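Local coordinates for galactan 1,3-beta-galactosidase (Phanerochaete chrysosporium, PDB 7BYS), which probably cleaves beta-1,3-linked galactan from its chain end as a family 43 glycoside hydrolase and carries a calcium-containing carbohydrate-binding module, at residues A[369-374]-A[397-402]; A[32-37]-A[83-88]. All coordinates share one frame; numbering follows the deposited sequence.

Contact 1 of 2, residues A[369-374]-A[397-402]; sequences VTVSVN and VKLNLN
Val371 meets Leu399 between two facing beta-sheets, its CG1 lying 4.1 Å from Leu399 CD1 with the two side chains at about a right angle. Val373, two residues on, brings both methyls into play. Its CG1 stands anti to the backbone N (chi1 -179°) and touches Leu401 CD2 at 3.7 Å, while Val373 CG2 packs 3.8 Å from Leu399 CD1, lying against the side of the leucine from CB to both methyls. An alanine in place of Leu399 would probably open a gap over Val371 and Val373, taking away the methyls that Val371 CG1 and most of Val373 CG2 pack against. At the end of the segment the contact turns polar. Asn374 ND2 gives a hydrogen bond to a water 2.7 Å away, and that water makes a weak, longer bond to Asn400 O; Asn374 OD1 accepts a hydrogen bond from Ser407 N, and ND2 also bonds Asn406 OD1. The Asn402 amide lies nearly parallel to that of Asn374, 14° between planes, but their ND2 atoms, 3.5 Å apart, are both donors and do not bond. Strand 367-373 is hydrogen-bonded between strands 405-410 and 379-383 in one sheet; strand 392-402 edges the facing sheet beside 352-360, completing the module's beta-sandwich.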
# COMPACT_ATOMS: atom_id res chain seq x y z
N VAL A 369 16.56 5.83 -13.00
CA VAL A 369 17.87 5.27 -13.31
C VAL A 369 17.70 4.30 -14.47
O VAL A 369 16.75 3.51 -14.51
CB VAL A 369 18.52 4.61 -12.06
CG1 VAL A 369 17.74 3.38 -11.60
CG2 VAL A 369 20.00 4.28 -12.34
N THR A 370 18.62 4.37 -15.43
CA THR A 370 18.66 3.37 -16.49
C THR A 370 19.38 2.13 -16.00
O THR A 370 20.37 2.21 -15.27
CB THR A 370 19.40 3.92 -17.71
OG1 THR A 370 20.75 4.23 -17.34
CG2 THR A 370 18.72 5.15 -18.28
N VAL A 371 18.88 0.96 -16.42
CA VAL A 371 19.43 -0.33 -16.02
C VAL A 371 19.62 -1.17 -17.28
O VAL A 371 18.67 -1.39 -18.04
CB VAL A 371 18.51 -1.06 -15.02
CG1 VAL A 371 19.13 -2.37 -14.58
CG2 VAL A 371 18.21 -0.19 -13.80
N SER A 372 20.85 -1.63 -17.50
CA SER A 372 21.20 -2.43 -18.67
C SER A 372 21.90 -3.69 -18.19
O SER A 372 22.85 -3.62 -17.40
CB SER A 372 22.13 -1.62 -19.56
OG SER A 372 22.83 -2.45 -20.47
N VAL A 373 21.45 -4.84 -18.67
CA VAL A 373 22.02 -6.13 -18.28
C VAL A 373 22.88 -6.64 -19.42
O VAL A 373 22.40 -6.79 -20.55
CB VAL A 373 20.93 -7.15 -17.93
CG1 VAL A 373 21.56 -8.47 -17.51
CG2 VAL A 373 20.02 -6.60 -16.84
N ASN A 374 24.15 -6.93 -19.12
CA ASN A 374 25.08 -7.49 -20.11
C ASN A 374 25.09 -6.68 -21.40
O ASN A 374 25.15 -7.24 -22.51
CB ASN A 374 24.77 -8.97 -20.36
CG ASN A 374 24.88 -9.80 -19.10
OD1 ASN A 374 25.81 -9.63 -18.31
ND2 ASN A 374 23.92 -10.69 -18.89
N VAL A 397 12.99 -4.26 -9.93
CA VAL A 397 13.01 -4.41 -11.38
C VAL A 397 13.27 -5.87 -11.72
O VAL A 397 14.09 -6.53 -11.07
CB VAL A 397 14.01 -3.44 -12.05
CG1 VAL A 397 15.45 -3.75 -11.63
CG2 VAL A 397 13.87 -3.48 -13.57
N LYS A 398 12.53 -6.39 -12.70
CA LYS A 398 12.66 -7.78 -13.12
C LYS A 398 13.64 -7.86 -14.28
O LYS A 398 13.40 -7.27 -15.34
CB LYS A 398 11.30 -8.34 -13.53
CG LYS A 398 11.23 -9.86 -13.46
CD LYS A 398 9.78 -10.36 -13.52
CE LYS A 398 9.09 -9.85 -14.78
NZ LYS A 398 7.77 -9.23 -14.47
N LEU A 399 14.75 -8.57 -14.08
CA LEU A 399 15.83 -8.62 -15.06
C LEU A 399 16.05 -10.04 -15.55
O LEU A 399 16.04 -10.99 -14.76
CB LEU A 399 17.13 -8.09 -14.45
CG LEU A 399 17.10 -6.64 -13.96
CD1 LEU A 399 18.44 -6.23 -13.38
CD2 LEU A 399 16.68 -5.69 -15.07
N ASN A 400 16.29 -10.18 -16.86
CA ASN A 400 16.65 -11.46 -17.46
C ASN A 400 18.17 -11.62 -17.39
O ASN A 400 18.91 -10.85 -18.01
CB ASN A 400 16.19 -11.52 -18.91
CG ASN A 400 14.70 -11.79 -19.03
OD1 ASN A 400 14.12 -12.50 -18.21
ND2 ASN A 400 14.07 -11.20 -20.04
N LEU A 401 18.62 -12.62 -16.63
CA LEU A 401 20.03 -12.89 -16.42
C LEU A 401 20.41 -14.20 -17.10
O LEU A 401 19.55 -15.02 -17.45
CB LEU A 401 20.35 -12.97 -14.93
CG LEU A 401 19.93 -11.78 -14.06
CD1 LEU A 401 20.22 -12.06 -12.60
CD2 LEU A 401 20.68 -10.55 -14.53
N ASN A 402 21.71 -14.39 -17.29
CA ASN A 402 22.24 -15.62 -17.86
C ASN A 402 22.82 -16.50 -16.76
O ASN A 402 23.21 -16.02 -15.69
CB ASN A 402 23.32 -15.32 -18.90
CG ASN A 402 22.80 -14.54 -20.08
OD1 ASN A 402 21.65 -14.71 -20.49
ND2 ASN A 402 23.64 -13.68 -20.64
O HOH W 1 21.53 -10.99 -20.06

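Contact 2 of 2, residues A[32-37]-A[83-88]; sequences YWFGED and PKVIFN
Strands 32-36 and 83-88 run roughly antiparallel, at 151°, with axes 6.4 Å apart at their closest and no hydrogen bond between them, so side chains make the join. Val85 sets its CG2 squarely over the face of the Phe34 ring, 3.6 Å from the centroid and 9° off the ring normal, a CH-pi contact. That methyl is the branch anti to the carbonyl carbon of Val85, and its nearest ring atom is Phe34 CE1. Two residues earlier on the strand, Pro83 places its CG 3.6 Å from Gly35 CA, against the backbone itself, and 4.2 Å from Phe34 CB. The two strands belong to two successive antiparallel sheets, adjacent blades of the five-bladed beta-propeller of the family 43 catalytic domain. The CG of Glu36 passes 4.2 Å from Pro83 CD, and its carboxylate is held by a salt bridge from OE1 to Lys38 and a hydrogen bond from Arg82 N to OE2, next to the galactose-binding residues Glu81 and Arg82. Lys84 NZ curls back to bond Pro83 O at 2.9 Å, approaching from above the carbonyl plane, and also bonds Ala22 O.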
# COMPACT_ATOMS: atom_id res chain seq x y z
N TYR A 32 -11.80 -11.08 -2.27
CA TYR A 32 -12.27 -9.99 -3.12
C TYR A 32 -11.50 -8.74 -2.73
O TYR A 32 -11.47 -8.36 -1.56
CB TYR A 32 -13.79 -9.77 -2.94
CG TYR A 32 -14.59 -10.95 -3.42
CD1 TYR A 32 -14.72 -12.09 -2.63
CD2 TYR A 32 -15.19 -10.93 -4.66
CE1 TYR A 32 -15.44 -13.19 -3.09
CE2 TYR A 32 -15.91 -12.03 -5.12
CZ TYR A 32 -16.02 -13.15 -4.33
OH TYR A 32 -16.74 -14.23 -4.79
N TRP A 33 -10.87 -8.12 -3.72
CA TRP A 33 -10.14 -6.87 -3.54
C TRP A 33 -10.94 -5.78 -4.24
O TRP A 33 -11.09 -5.80 -5.46
CB TRP A 33 -8.74 -7.05 -4.12
CG TRP A 33 -7.83 -5.85 -4.02
CD1 TRP A 33 -8.12 -4.62 -3.48
CD2 TRP A 33 -6.47 -5.78 -4.48
NE1 TRP A 33 -7.01 -3.79 -3.59
CE2 TRP A 33 -6.00 -4.48 -4.21
CE3 TRP A 33 -5.61 -6.69 -5.12
CZ2 TRP A 33 -4.69 -4.07 -4.53
CZ3 TRP A 33 -4.33 -6.29 -5.45
CH2 TRP A 33 -3.88 -4.99 -5.16
N PHE A 34 -11.49 -4.86 -3.45
CA PHE A 34 -12.17 -3.68 -3.95
C PHE A 34 -11.24 -2.48 -3.83
O PHE A 34 -10.47 -2.38 -2.88
CB PHE A 34 -13.41 -3.38 -3.11
CG PHE A 34 -14.40 -4.49 -3.07
CD1 PHE A 34 -14.33 -5.48 -2.11
CD2 PHE A 34 -15.41 -4.55 -4.01
CE1 PHE A 34 -15.25 -6.52 -2.08
CE2 PHE A 34 -16.33 -5.60 -3.98
CZ PHE A 34 -16.25 -6.58 -3.03
N GLY A 35 -11.33 -1.57 -4.78
CA GLY A 35 -10.49 -0.40 -4.66
C GLY A 35 -10.90 0.68 -5.63
O GLY A 35 -11.84 0.52 -6.41
N GLU A 36 -10.17 1.79 -5.56
CA GLU A 36 -10.39 2.91 -6.47
C GLU A 36 -9.72 2.64 -7.81
O GLU A 36 -8.52 2.36 -7.87
CB GLU A 36 -9.78 4.18 -5.86
CG GLU A 36 -10.24 4.46 -4.44
CD GLU A 36 -9.20 5.23 -3.65
OE1 GLU A 36 -8.23 5.74 -4.24
OE2 GLU A 36 -9.33 5.31 -2.41
N ASP A 37 -10.48 2.76 -8.90
CA ASP A 37 -9.91 2.68 -10.25
C ASP A 37 -9.38 4.06 -10.60
O ASP A 37 -10.15 5.01 -10.74
CB ASP A 37 -10.99 2.23 -11.23
CG ASP A 37 -10.47 2.05 -12.65
OD1 ASP A 37 -9.37 2.55 -12.97
OD2 ASP A 37 -11.16 1.40 -13.46
N PRO A 83 -12.98 2.15 -0.46
CA PRO A 83 -14.14 1.27 -0.29
C PRO A 83 -13.81 0.11 0.64
O PRO A 83 -12.68 -0.36 0.72
CB PRO A 83 -14.40 0.77 -1.71
CG PRO A 83 -13.02 0.77 -2.35
CD PRO A 83 -12.37 2.01 -1.79
N LYS A 84 -14.84 -0.36 1.35
CA LYS A 84 -14.74 -1.48 2.28
C LYS A 84 -16.05 -2.23 2.15
O LYS A 84 -17.10 -1.61 1.98
CB LYS A 84 -14.57 -0.98 3.74
CG LYS A 84 -13.38 -0.04 3.97
CD LYS A 84 -12.04 -0.78 3.95
CE LYS A 84 -10.89 0.23 3.85
NZ LYS A 84 -10.52 0.54 2.41
N VAL A 85 -16.02 -3.56 2.18
CA VAL A 85 -17.22 -4.38 2.02
C VAL A 85 -17.25 -5.46 3.09
O VAL A 85 -16.25 -6.16 3.30
CB VAL A 85 -17.31 -5.02 0.63
CG1 VAL A 85 -18.61 -5.83 0.51
CG2 VAL A 85 -17.27 -3.97 -0.47
N ILE A 86 -18.39 -5.57 3.77
CA ILE A 86 -18.63 -6.65 4.72
C ILE A 86 -19.97 -7.32 4.41
O ILE A 86 -20.88 -6.70 3.85
CB ILE A 86 -18.56 -6.19 6.20
CG1 ILE A 86 -19.55 -5.07 6.47
CG2 ILE A 86 -17.13 -5.78 6.58
CD1 ILE A 86 -19.60 -4.67 7.93
N PHE A 87 -20.09 -8.59 4.80
CA PHE A 87 -21.31 -9.35 4.55
C PHE A 87 -22.20 -9.32 5.78
O PHE A 87 -21.75 -9.63 6.89
CB PHE A 87 -20.98 -10.80 4.18
CG PHE A 87 -22.19 -11.65 3.91
CD1 PHE A 87 -22.97 -11.43 2.78
CD2 PHE A 87 -22.54 -12.67 4.78
CE1 PHE A 87 -24.08 -12.23 2.52
CE2 PHE A 87 -23.66 -13.47 4.52
CZ PHE A 87 -24.41 -13.25 3.39
N ASN A 88 -23.45 -8.96 5.57
CA ASN A 88 -24.46 -8.95 6.62
C ASN A 88 -25.24 -10.26 6.58
O ASN A 88 -26.00 -10.51 5.64
CB ASN A 88 -25.39 -7.76 6.44
CG ASN A 88 -26.33 -7.59 7.62
OD1 ASN A 88 -27.27 -8.36 7.78
ND2 ASN A 88 -26.07 -6.59 8.45

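In the fold
Contact 2 comes first along the chain, in the family 43 catalytic domain, and contact 1 follows in the carbohydrate-binding module near the C-terminus. They share no strand or sheet: the contacts lie on opposite sides of the chain's centre, their centres 37 Å and their nearest atoms about 15 Å apart. Both join neighbouring sheets through side chains rather than backbone bonds, but in different settings. Contact 2 is wholly buried between two adjacent blades, beside the catalytic domain's galactose-binding residues, whereas contact 1 is partly buried between the two sheets of a sandwich, the side chain of Val371 about 12 Å from that of Arg367, a galactose-binding residue of the module. Each thus belongs to a separate sugar-binding unit of one chain.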